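Local structure of D-galactonate dehydratase family member RspA (3T6C) at residues A[146-151]-A[317-322]; A[171-176]-A[371-376]; A[345-350]-A[362-367]. The protein dehydrates D-gluconate to 2-dehydro-3-deoxy-D-gluconate with low activity in vitro, using one magnesium ion per subunit, and probably has no significant role in gluconate breakdown in vivo. One frame throughout, in Å; residues are numbered along the deposited sequence. Where two conformers were deposited one is given.

All three contacts sit in the barrel domain of this enolase-superfamily enzyme, within one curled sheet and the loops and helix attached to it. Contact 1 spans the barrel from strand 145-151 to the end of strand 317-318. Contact 2, its centre about 6 Å from that of contact 1, joins strands 173-176 and 374-375, the two parallel neighbours of strand 145-151. Contact 3, centred about 8 Å from contact 1 and 11 Å from contact 2, packs the loop after strand 344-345 on helix 355-367. Along the chain contacts 1 and 2 interleave, while both segments of contact 3 fall between those of contact 2. Together they set residues from several strands around the bound gluconate.

Contact 1: residues A[146-151]-A[317-322]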
loop_
_atom_site.group_PDB
_atom_site.type_symbol
_atom_site.label_atom_id
_atom_site.label_comp_id
_atom_site.label_asym_id
_atom_site.label_seq_id
_atom_site.Cartn_x
_atom_site.Cartn_y
_atom_site.Cartn_z
ATOM N N ALA A 146 37.713 -12.137 0.232
ATOM C CA ALA A 146 37.818 -11.664 -1.163
ATOM C C ALA A 146 37.834 -10.146 -1.261
ATOM O O ALA A 146 37.041 -9.433 -0.593
ATOM C CB ALA A 146 36.696 -12.258 -2.010
ATOM N N LEU A 147 38.762 -9.649 -2.079
ATOM C CA LEU A 147 39.025 -8.209 -2.192
ATOM C C LEU A 147 38.575 -7.651 -3.536
ATOM O O LEU A 147 38.706 -8.317 -4.566
ATOM C CB LEU A 147 40.533 -7.938 -2.002
ATOM C CG LEU A 147 41.136 -8.538 -0.728
ATOM C CD1 LEU A 147 42.659 -8.233 -0.769
ATOM C CD2 LEU A 147 40.505 -7.903 0.492
ATOM N N TYR A 148 38.083 -6.397 -3.564
ATOM C CA TYR A 148 38.116 -5.666 -4.819
ATOM C C TYR A 148 39.033 -4.464 -4.726
ATOM O O TYR A 148 39.242 -3.925 -3.631
ATOM C CB TYR A 148 36.724 -5.216 -5.285
ATOM C CG TYR A 148 36.084 -3.984 -4.589
ATOM C CD1 TYR A 148 36.357 -2.673 -5.050
ATOM C CD2 TYR A 148 35.179 -4.142 -3.558
ATOM C CE1 TYR A 148 35.751 -1.558 -4.447
ATOM C CE2 TYR A 148 34.509 -3.039 -2.981
ATOM C CZ TYR A 148 34.824 -1.768 -3.401
ATOM O OH TYR A 148 34.170 -0.723 -2.788
ATOM N N VAL A 149 39.591 -4.084 -5.867
ATOM C CA VAL A 149 40.574 -3.043 -5.907
ATOM C C VAL A 149 40.138 -1.992 -6.921
ATOM O O VAL A 149 39.243 -2.219 -7.736
ATOM C CB VAL A 149 41.957 -3.584 -6.285
ATOM C CG1 VAL A 149 42.563 -4.363 -5.097
ATOM C CG2 VAL A 149 41.906 -4.412 -7.584
ATOM N N HIS A 150 40.770 -0.833 -6.843
ATOM C CA HIS A 150 40.448 0.310 -7.729
ATOM C C HIS A 150 41.341 0.370 -8.955
ATOM O O HIS A 150 42.582 0.350 -8.832
ATOM C CB HIS A 150 40.682 1.618 -6.962
ATOM C CG HIS A 150 39.776 1.825 -5.776
ATOM N ND1 HIS A 150 39.828 2.981 -5.017
ATOM C CD2 HIS A 150 38.819 1.047 -5.212
ATOM C CE1 HIS A 150 38.918 2.917 -4.060
ATOM N NE2 HIS A 150 38.311 1.747 -4.138
ATOM N N THR A 151 40.718 0.425 -10.125
ATOM C CA THR A 151 41.398 0.807 -11.361
ATOM C C THR A 151 40.783 2.084 -11.923
ATOM O O THR A 151 39.559 2.367 -11.759
ATOM C CB THR A 151 41.379 -0.262 -12.469
ATOM O OG1 THR A 151 40.051 -0.474 -12.899
ATOM C CG2 THR A 151 41.961 -1.554 -12.024
ATOM N N TYR A 317 23.891 -4.689 -1.381
ATOM C CA TYR A 317 25.117 -4.590 -0.573
ATOM C C TYR A 317 25.039 -3.367 0.270
ATOM O O TYR A 317 24.774 -2.273 -0.234
ATOM C CB TYR A 317 26.389 -4.454 -1.470
ATOM C CG TYR A 317 26.613 -5.689 -2.334
ATOM C CD1 TYR A 317 26.064 -5.762 -3.616
ATOM C CD2 TYR A 317 27.338 -6.779 -1.860
ATOM C CE1 TYR A 317 26.227 -6.923 -4.411
ATOM C CE2 TYR A 317 27.511 -7.947 -2.655
ATOM C CZ TYR A 317 26.971 -7.976 -3.909
ATOM O OH TYR A 317 27.120 -9.096 -4.696
ATOM N N ILE A 318 25.314 -3.534 1.556
ATOM C CA ILE A 318 25.371 -2.407 2.504
ATOM C C ILE A 318 26.851 -2.026 2.656
ATOM O O ILE A 318 27.738 -2.859 2.852
ATOM C CB ILE A 318 24.660 -2.794 3.836
ATOM C CG1 ILE A 318 24.657 -1.591 4.790
ATOM C CG2 ILE A 318 25.371 -3.910 4.565
ATOM C CD1 ILE A 318 23.859 -0.390 4.254
ATOM N N ARG A 319 27.090 -0.734 2.437
ATOM C CA ARG A 319 28.424 -0.124 2.305
ATOM C C ARG A 319 28.994 0.625 3.498
ATOM O O ARG A 319 29.949 1.409 3.333
ATOM C CB ARG A 319 28.497 0.761 1.040
ATOM C CG ARG A 319 28.333 -0.028 -0.268
ATOM C CD ARG A 319 29.710 -0.567 -0.724
ATOM N NE ARG A 319 30.663 0.540 -0.925
ATOM C CZ ARG A 319 31.985 0.468 -0.681
ATOM N NH1 ARG A 319 32.556 -0.613 -0.108
ATOM N NH2 ARG A 319 32.774 1.510 -0.984
ATOM N N CYS A 320 28.372 0.495 4.660
ATOM C CA CYS A 320 28.756 1.436 5.731
ATOM C C CYS A 320 30.246 1.510 5.975
ATOM O O CYS A 320 30.993 0.484 5.923
ATOM C CB CYS A 320 28.142 1.009 7.044
ATOM S SG CYS A 320 26.306 1.032 6.960
ATOM N N HIS A 321 30.670 2.741 6.311
ATOM C CA HIS A 321 32.000 2.969 6.897
ATOM C C HIS A 321 31.676 2.689 8.353
ATOM O O HIS A 321 30.929 3.473 9.022
ATOM C CB HIS A 321 32.344 4.447 6.638
ATOM C CG HIS A 321 33.691 4.893 7.145
ATOM N ND1 HIS A 321 34.870 4.560 6.511
ATOM C CD2 HIS A 321 34.025 5.722 8.155
ATOM C CE1 HIS A 321 35.883 5.115 7.159
ATOM N NE2 HIS A 321 35.391 5.847 8.147
ATOM N N ILE A 322 32.225 1.611 8.907
ATOM C CA ILE A 322 31.686 1.180 10.197
ATOM C C ILE A 322 31.987 2.185 11.313
ATOM O O ILE A 322 31.249 2.244 12.298
ATOM C CB ILE A 322 32.071 -0.273 10.596
ATOM C CG1 ILE A 322 33.574 -0.441 10.852
ATOM C CG2 ILE A 322 31.494 -1.274 9.564
ATOM C CD1 ILE A 322 33.913 -1.842 11.399
#
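Tyr-148 and Arg-319 reach for each other across the inside of the barrel, one from strand 145-151 and the other from the loop just after strand 317-318. Their CA atoms stand 13.2 Å apart, so the two long side chains alone bridge the gap, coming from opposite directions. A chi1 of 77° tucks the Tyr-148 ring over its own backbone, which aims the hydroxyl into the barrel. Arg-319 does not run out straight: its chain bends at both chi2 (-87°) and chi3, which lays one guanidinium face against the tyrosine oxygen. Tyr-148 OH is 3.1 Å from Arg-319 NH1 and hardly farther from NH2 and CZ, so it lies over the face, displaced toward the two nitrogens. Seen from the ring, NH1 lies at the edge, near the ring plane; ring and guanidinium planes are 59° apart. Neither N-H points well enough at the oxygen to make a hydrogen bond.

The guanidinium uses its N-H groups on other partners. NH1 donates to the carbonyl O of Ala-346, while NH2 forms a salt bridge with Glu-375 OE1 and a hydrogen bond to OE2 of the magnesium ligand Glu-272. These bonds fix the rotation of the group beside the gluconate, which it touches, and the tyrosine oxygen simply backs its face. Any attraction between that oxygen and the positive charge is probably electrostatic. Arg-319 is a substrate-binding residue, and through Glu-272 it probably also helps position the magnesium site.

Contact 2: residues A[171-176]-A[371-376]; sequences YQYIRC and FGIQEY. With GCO (D-gluconic acid), chain D.
Strands 173-176 and 374-375 flank strand 145-151 on its two sides in the barrel of the enolase superfamily, and this contact is where their residues meet past that shared neighbour. Tyr-173 and Ile-373 carry it. The isoleucine methyl CD1 sits almost squarely over the tyrosine ring, 3.6 Å from the ring centroid and only 9° off the ring normal, a well-formed CH-pi contact. CG1 of Ile-373 points anti to the backbone N (chi1 -166°), and the turn at chi2 (66°) then drops CD1 onto the ring. Ile-373 CD1 is 3.6 Å from Tyr-173 CG and Ile-373 CD1 is 4.0 Å from Tyr-173 CZ, nearly centred but shifted slightly toward CG. Phe-269 meets the same tyrosine edge-to-face.

A lighter touch joins Tyr-171 and Tyr-376: the hydroxyl of Tyr-171 comes to 4.1 Å from Tyr-376 CE2, beside Val-149 of the intervening strand, against which Tyr-171 packs.

Further along, the same two strands send Arg-175 and Glu-375 to the carboxyl end of the gluconate. Glu-375, extended beyond CG, brings OE2 to 2.5 Å from O1A of GCO, while Arg-175 NH1 approaches O1B of GCO edge-on at 3.5 Å. The hydrogen bond of Arg-175 NH1 is with Tyr-181 OH. Between the two protein groups, Arg-175 NH1 and Glu-375 OE2 are 4.6 Å apart; the oxygen sits off the guanidinium plane with no N-H aimed at it, so the two attract through charge alone.

His-150 grips OE2 of Glu-375, and Arg-319 and Ser-349 N hold OE1. With both oxygens held in place, OE2 is set against the acid end of the ligand, which the opposite charge of Arg-175 nearby probably helps steady.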
loop_
_atom_site.group_PDB
_atom_site.type_symbol
_atom_site.label_atom_id
_atom_site.label_comp_id
_atom_site.label_asym_id
_atom_site.label_seq_id
_atom_site.Cartn_x
_atom_site.Cartn_y
_atom_site.Cartn_z
ATOM N N TYR A 171 43.583 -10.421 -8.616
ATOM C CA TYR A 171 42.285 -9.857 -8.170
ATOM C C TYR A 171 41.193 -10.292 -9.103
ATOM O O TYR A 171 41.376 -10.331 -10.328
ATOM C CB TYR A 171 42.338 -8.331 -8.102
ATOM C CG TYR A 171 43.268 -7.878 -7.011
ATOM C CD1 TYR A 171 42.844 -7.928 -5.682
ATOM C CD2 TYR A 171 44.559 -7.426 -7.303
ATOM C CE1 TYR A 171 43.659 -7.512 -4.661
ATOM C CE2 TYR A 171 45.421 -7.067 -6.251
ATOM C CZ TYR A 171 44.954 -7.099 -4.960
ATOM O OH TYR A 171 45.783 -6.691 -3.935
ATOM N N GLN A 172 40.110 -10.754 -8.484
ATOM C CA GLN A 172 38.939 -11.249 -9.218
ATOM C C GLN A 172 37.740 -10.285 -9.266
ATOM O O GLN A 172 36.710 -10.589 -9.911
ATOM C CB GLN A 172 38.553 -12.602 -8.635
ATOM C CG GLN A 172 39.743 -13.561 -8.697
ATOM C CD GLN A 172 39.403 -14.960 -8.175
ATOM O OE1 GLN A 172 39.261 -15.190 -6.933
ATOM N NE2 GLN A 172 39.332 -15.882 -9.078
ATOM N N TYR A 173 37.870 -9.157 -8.567
ATOM C CA TYR A 173 36.824 -8.151 -8.437
ATOM C C TYR A 173 37.502 -6.815 -8.573
ATOM O O TYR A 173 38.453 -6.532 -7.813
ATOM C CB TYR A 173 36.175 -8.241 -7.054
ATOM C CG TYR A 173 35.537 -9.588 -6.743
ATOM C CD1 TYR A 173 36.321 -10.662 -6.327
ATOM C CD2 TYR A 173 34.145 -9.748 -6.810
ATOM C CE1 TYR A 173 35.743 -11.849 -6.019
ATOM C CE2 TYR A 173 33.566 -10.974 -6.480
ATOM C CZ TYR A 173 34.379 -11.995 -6.107
ATOM O OH TYR A 173 33.819 -13.217 -5.778
ATOM N N ILE A 174 37.065 -6.028 -9.553
ATOM C CA ILE A 174 37.767 -4.789 -9.907
ATOM C C ILE A 174 36.783 -3.652 -10.112
ATOM O O ILE A 174 35.847 -3.786 -10.942
ATOM C CB ILE A 174 38.589 -5.012 -11.182
ATOM C CG1 ILE A 174 39.624 -6.128 -10.898
ATOM C CG2 ILE A 174 39.347 -3.716 -11.538
ATOM C CD1 ILE A 174 40.247 -6.648 -12.146
ATOM N N ARG A 175 36.970 -2.549 -9.370
ATOM C CA ARG A 175 36.156 -1.346 -9.604
ATOM C C ARG A 175 36.811 -0.543 -10.725
ATOM O O ARG A 175 38.017 -0.291 -10.666
ATOM C CB ARG A 175 36.102 -0.492 -8.355
ATOM C CG ARG A 175 35.116 0.668 -8.521
ATOM C CD ARG A 175 35.146 1.578 -7.306
ATOM N NE ARG A 175 36.248 2.535 -7.410
ATOM C CZ ARG A 175 36.313 3.598 -6.625
ATOM N NH1 ARG A 175 35.388 3.781 -5.707
ATOM N NH2 ARG A 175 37.262 4.528 -6.785
ATOM N N CYS A 176 36.031 -0.115 -11.701
ATOM C CA CYS A 176 36.549 0.630 -12.887
ATOM C C CYS A 176 35.893 1.991 -12.973
ATOM O O CYS A 176 34.665 2.075 -13.079
ATOM C CB CYS A 176 36.266 -0.140 -14.193
ATOM S SG CYS A 176 37.111 -1.769 -14.170
ATOM N N PHE A 371 28.713 -12.186 4.085
ATOM C CA PHE A 371 29.798 -11.385 3.492
ATOM C C PHE A 371 29.667 -11.266 1.982
ATOM O O PHE A 371 29.412 -12.279 1.295
ATOM C CB PHE A 371 31.134 -12.087 3.783
ATOM C CG PHE A 371 32.306 -11.470 3.056
ATOM C CD1 PHE A 371 32.737 -10.172 3.330
ATOM C CD2 PHE A 371 32.941 -12.208 2.058
ATOM C CE1 PHE A 371 33.864 -9.637 2.592
ATOM C CE2 PHE A 371 34.021 -11.687 1.336
ATOM C CZ PHE A 371 34.466 -10.385 1.647
ATOM N N GLY A 372 29.662 -10.016 1.467
ATOM C CA GLY A 372 29.754 -9.794 0.021
ATOM C C GLY A 372 31.106 -9.610 -0.656
ATOM O O GLY A 372 31.573 -10.452 -1.406
ATOM N N ILE A 373 31.800 -8.548 -0.258
ATOM C CA ILE A 373 33.118 -8.283 -0.830
ATOM C C ILE A 373 33.832 -7.328 0.124
ATOM O O ILE A 373 33.154 -6.619 0.887
ATOM C CB ILE A 373 32.998 -7.728 -2.291
ATOM C CG1 ILE A 373 34.354 -7.784 -2.996
ATOM C CG2 ILE A 373 32.497 -6.274 -2.276
ATOM C CD1 ILE A 373 34.844 -9.257 -3.214
ATOM N N GLN A 374 35.175 -7.298 0.065
ATOM C CA GLN A 374 35.901 -6.280 0.860
ATOM C C GLN A 374 36.757 -5.373 -0.019
ATOM O O GLN A 374 37.753 -5.803 -0.585
ATOM C CB GLN A 374 36.800 -6.973 1.889
ATOM C CG GLN A 374 37.452 -5.987 2.911
ATOM C CD GLN A 374 36.420 -5.013 3.489
ATOM O OE1 GLN A 374 36.394 -3.825 3.091
ATOM N NE2 GLN A 374 35.536 -5.501 4.358
ATOM N N GLU A 375 36.368 -4.103 -0.104
ATOM C CA GLU A 375 37.188 -3.073 -0.722
ATOM C C GLU A 375 38.563 -3.054 -0.096
ATOM O O GLU A 375 38.666 -3.195 1.133
ATOM C CB GLU A 375 36.526 -1.734 -0.431
ATOM C CG GLU A 375 37.154 -0.576 -1.204
ATOM C CD GLU A 375 36.373 0.705 -1.041
ATOM O OE1 GLU A 375 35.571 0.838 -0.119
ATOM O OE2 GLU A 375 36.565 1.631 -1.864
ATOM N N TYR A 376 39.597 -2.844 -0.914
ATOM C CA TYR A 376 40.933 -2.809 -0.363
ATOM C C TYR A 376 41.777 -1.792 -1.101
ATOM O O TYR A 376 41.774 -1.758 -2.335
ATOM C CB TYR A 376 41.540 -4.188 -0.552
ATOM C CG TYR A 376 42.970 -4.254 -0.082
ATOM C CD1 TYR A 376 43.243 -4.252 1.262
ATOM C CD2 TYR A 376 44.007 -4.330 -0.999
ATOM C CE1 TYR A 376 44.536 -4.319 1.702
ATOM C CE2 TYR A 376 45.334 -4.399 -0.559
ATOM C CZ TYR A 376 45.551 -4.385 0.778
ATOM O OH TYR A 376 46.843 -4.449 1.251
HETATM C C1 GCO D . 34.901 4.547 -1.911
HETATM C C2 GCO D . 34.539 5.928 -1.515
HETATM C C3 GCO D . 35.716 6.831 -1.200
HETATM C C4 GCO D . 35.249 8.114 -0.544
HETATM C C5 GCO D . 36.248 8.549 0.500
HETATM C C6 GCO D . 35.848 9.820 1.229
HETATM O O1A GCO D . 35.990 4.008 -1.554
HETATM O O1B GCO D . 34.018 3.844 -2.502
HETATM O O2 GCO D . 33.554 6.411 -2.390
HETATM O O3 GCO D . 36.358 7.059 -2.400
HETATM O O4 GCO D . 35.125 9.097 -1.555
HETATM O O5 GCO D . 36.394 7.529 1.416
HETATM O O6 GCO D . 36.752 10.226 2.237
#

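Contact 3: residues A[345-350]-A[362-367]. With GCO (D-gluconic acid), chain D.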
loop_
_atom_site.group_PDB
_atom_site.type_symbol
_atom_site.label_atom_id
_atom_site.label_comp_id
_atom_site.label_asym_id
_atom_site.label_seq_id
_atom_site.Cartn_x
_atom_site.Cartn_y
_atom_site.Cartn_z
ATOM N N THR A 345 27.235 -7.837 2.806
ATOM C CA THR A 345 28.062 -6.716 3.333
ATOM C C THR A 345 29.179 -6.335 2.361
ATOM O O THR A 345 29.771 -7.211 1.686
ATOM C CB THR A 345 28.670 -7.041 4.732
ATOM O OG1 THR A 345 29.710 -8.026 4.573
ATOM C CG2 THR A 345 27.602 -7.581 5.674
ATOM N N ALA A 346 29.387 -5.019 2.184
ATOM C CA ALA A 346 30.598 -4.543 1.518
ATOM C C ALA A 346 31.025 -3.311 2.315
ATOM O O ALA A 346 30.945 -2.164 1.799
ATOM C CB ALA A 346 30.148 -4.151 0.061
ATOM N N TRP A 347 31.776 -3.515 3.388
ATOM C CA TRP A 347 32.142 -2.350 4.218
ATOM C C TRP A 347 33.079 -1.434 3.454
ATOM O O TRP A 347 33.982 -1.885 2.751
ATOM C CB TRP A 347 32.827 -2.813 5.526
ATOM C CG TRP A 347 32.040 -3.859 6.307
ATOM C CD1 TRP A 347 32.466 -5.117 6.635
ATOM C CD2 TRP A 347 30.730 -3.733 6.841
ATOM N NE1 TRP A 347 31.507 -5.780 7.358
ATOM C CE2 TRP A 347 30.422 -4.970 7.488
ATOM C CE3 TRP A 347 29.771 -2.700 6.849
ATOM C CZ2 TRP A 347 29.244 -5.178 8.188
ATOM C CZ3 TRP A 347 28.550 -2.944 7.514
ATOM C CH2 TRP A 347 28.315 -4.168 8.172
ATOM N N HIS A 348 32.884 -0.125 3.670
ATOM C CA HIS A 348 33.773 0.909 3.054
ATOM C C HIS A 348 35.184 0.825 3.632
ATOM O O HIS A 348 35.367 0.729 4.870
ATOM C CB HIS A 348 33.104 2.251 3.327
ATOM C CG HIS A 348 33.907 3.463 2.913
ATOM N ND1 HIS A 348 34.656 4.181 3.825
ATOM C CD2 HIS A 348 34.034 4.112 1.727
ATOM C CE1 HIS A 348 35.230 5.212 3.213
ATOM N NE2 HIS A 348 34.841 5.215 1.951
ATOM N N SER A 349 36.170 0.694 2.735
ATOM C CA SER A 349 37.561 0.580 3.190
ATOM C C SER A 349 38.608 1.056 2.171
ATOM O O SER A 349 39.322 0.218 1.621
ATOM C CB SER A 349 37.795 -0.887 3.537
ATOM O OG SER A 349 38.919 -0.982 4.404
ATOM N N PRO A 350 38.676 2.336 1.892
ATOM C CA PRO A 350 39.594 3.078 1.035
ATOM C C PRO A 350 40.801 3.502 1.909
ATOM O O PRO A 350 41.288 2.742 2.739
ATOM C CB PRO A 350 38.734 4.221 0.516
ATOM C CG PRO A 350 37.973 4.581 1.649
ATOM C CD PRO A 350 37.733 3.287 2.490
ATOM N N MET A 362 37.465 -6.770 8.573
ATOM C CA MET A 362 37.778 -8.127 8.158
ATOM C C MET A 362 37.333 -9.177 9.199
ATOM O O MET A 362 37.020 -10.305 8.814
ATOM C CB MET A 362 39.277 -8.255 7.840
ATOM C CG MET A 362 39.545 -7.580 6.498
ATOM S SD MET A 362 41.243 -7.746 6.032
ATOM C CE MET A 362 41.223 -6.820 4.468
ATOM N N HIS A 363 37.342 -8.814 10.495
ATOM C CA HIS A 363 36.829 -9.719 11.519
ATOM C C HIS A 363 35.322 -9.914 11.371
ATOM O O HIS A 363 34.836 -11.038 11.508
ATOM C CB HIS A 363 37.200 -9.235 12.904
ATOM C CG HIS A 363 38.621 -9.540 13.274
ATOM N ND1 HIS A 363 38.969 -10.146 14.468
ATOM C CD2 HIS A 363 39.781 -9.320 12.610
ATOM C CE1 HIS A 363 40.287 -10.276 14.529
ATOM N NE2 HIS A 363 40.809 -9.770 13.421
ATOM N N LEU A 364 34.601 -8.841 11.072
ATOM C CA LEU A 364 33.183 -8.966 10.677
ATOM C C LEU A 364 33.058 -9.811 9.421
ATOM O O LEU A 364 32.221 -10.729 9.372
ATOM C CB LEU A 364 32.559 -7.590 10.441
ATOM C CG LEU A 364 32.260 -6.814 11.746
ATOM C CD1 LEU A 364 32.350 -5.308 11.435
ATOM C CD2 LEU A 364 30.880 -7.192 12.254
ATOM N N ASP A 365 33.852 -9.508 8.399
ATOM C CA ASP A 365 33.787 -10.276 7.164
ATOM C C ASP A 365 33.974 -11.763 7.377
ATOM O O ASP A 365 33.246 -12.560 6.780
ATOM C CB ASP A 365 34.896 -9.839 6.201
ATOM C CG ASP A 365 34.724 -8.436 5.651
ATOM O OD1 ASP A 365 33.610 -7.867 5.625
ATOM O OD2 ASP A 365 35.780 -7.904 5.181
ATOM N N LEU A 366 34.960 -12.160 8.198
ATOM C CA LEU A 366 35.173 -13.587 8.454
ATOM C C LEU A 366 33.991 -14.275 9.133
ATOM O O LEU A 366 33.768 -15.486 8.864
ATOM C CB LEU A 366 36.435 -13.791 9.290
ATOM C CG LEU A 366 37.714 -13.564 8.513
ATOM C CD1 LEU A 366 38.877 -13.590 9.505
ATOM C CD2 LEU A 366 37.911 -14.715 7.508
ATOM N N SER A 367 33.279 -13.542 10.006
ATOM C CA SER A 367 32.246 -14.149 10.843
ATOM C C SER A 367 30.827 -13.992 10.302
ATOM O O SER A 367 29.862 -14.491 10.917
ATOM C CB SER A 367 32.363 -13.629 12.289
ATOM O OG SER A 367 32.261 -12.212 12.296
HETATM C C1 GCO D . 34.901 4.547 -1.911
HETATM C C2 GCO D . 34.539 5.928 -1.515
HETATM C C3 GCO D . 35.716 6.831 -1.200
HETATM C C4 GCO D . 35.249 8.114 -0.544
HETATM C C5 GCO D . 36.248 8.549 0.500
HETATM C C6 GCO D . 35.848 9.820 1.229
HETATM O O1A GCO D . 35.990 4.008 -1.554
HETATM O O1B GCO D . 34.018 3.844 -2.502
HETATM O O2 GCO D . 33.554 6.411 -2.390
HETATM O O3 GCO D . 36.358 7.059 -2.400
HETATM O O4 GCO D . 35.125 9.097 -1.555
HETATM O O5 GCO D . 36.394 7.529 1.416
HETATM O O6 GCO D . 36.752 10.226 2.237
HETATM O O HOH W 1 32.014 -6.556 3.718
#
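This is a buried contact between a loop and the helix it leads into: the residues following strand 344-345 fold back on the last turns of helix 355-367. Trp-347 does most of the work. A chi1 of -52° swings its indole toward the helix, where it lies across Leu-364 at about a right angle, with NE1 3.7 Å from Leu-364 CB and CE2 4.4 Å from Leu-364 CD1. Alongside it runs the Asp-365 carboxylate, whose plane is only 12° from that of the indole. Asp-365 OD1 comes to 3.1 Å from Trp-347 CD1, yet the angle at NE1 is too poor for the indole N-H to be bonded to this oxygen.

OD1 is served by a water instead. That water donates to Asp-365 OD1 at 2.8 Å and accepts from Thr-345 OG1 at 2.9 Å and from the backbone N of Trp-347, so one molecule ties the helix to the end of strand 344-345 and to the loop after it by three bonds. Thr-345 CB also packs over one face of the indole, toward the rim. The other carboxylate oxygen, OD2, accepts from Gln-374 NE2, which ties the helix to strand 374-375 as well.

Just beyond the tryptophan the loop enters the active site. His-348 NE2 donates to O5 of GCO at 2.8 Å, with the sugar at the edge of the imidazole, and the other ring nitrogen, ND1, is hydrogen-bonded to His-321 ND1. Pro-350 CG lies 3.4 Å from the same O5 of GCO; this position probably influences activity and substrate specificity, as in relatives. The arrangement is that of a beta-alpha loop at the C-terminal end of a barrel strand, where the enolase superfamily places its metal ligands and many of its active-site residues.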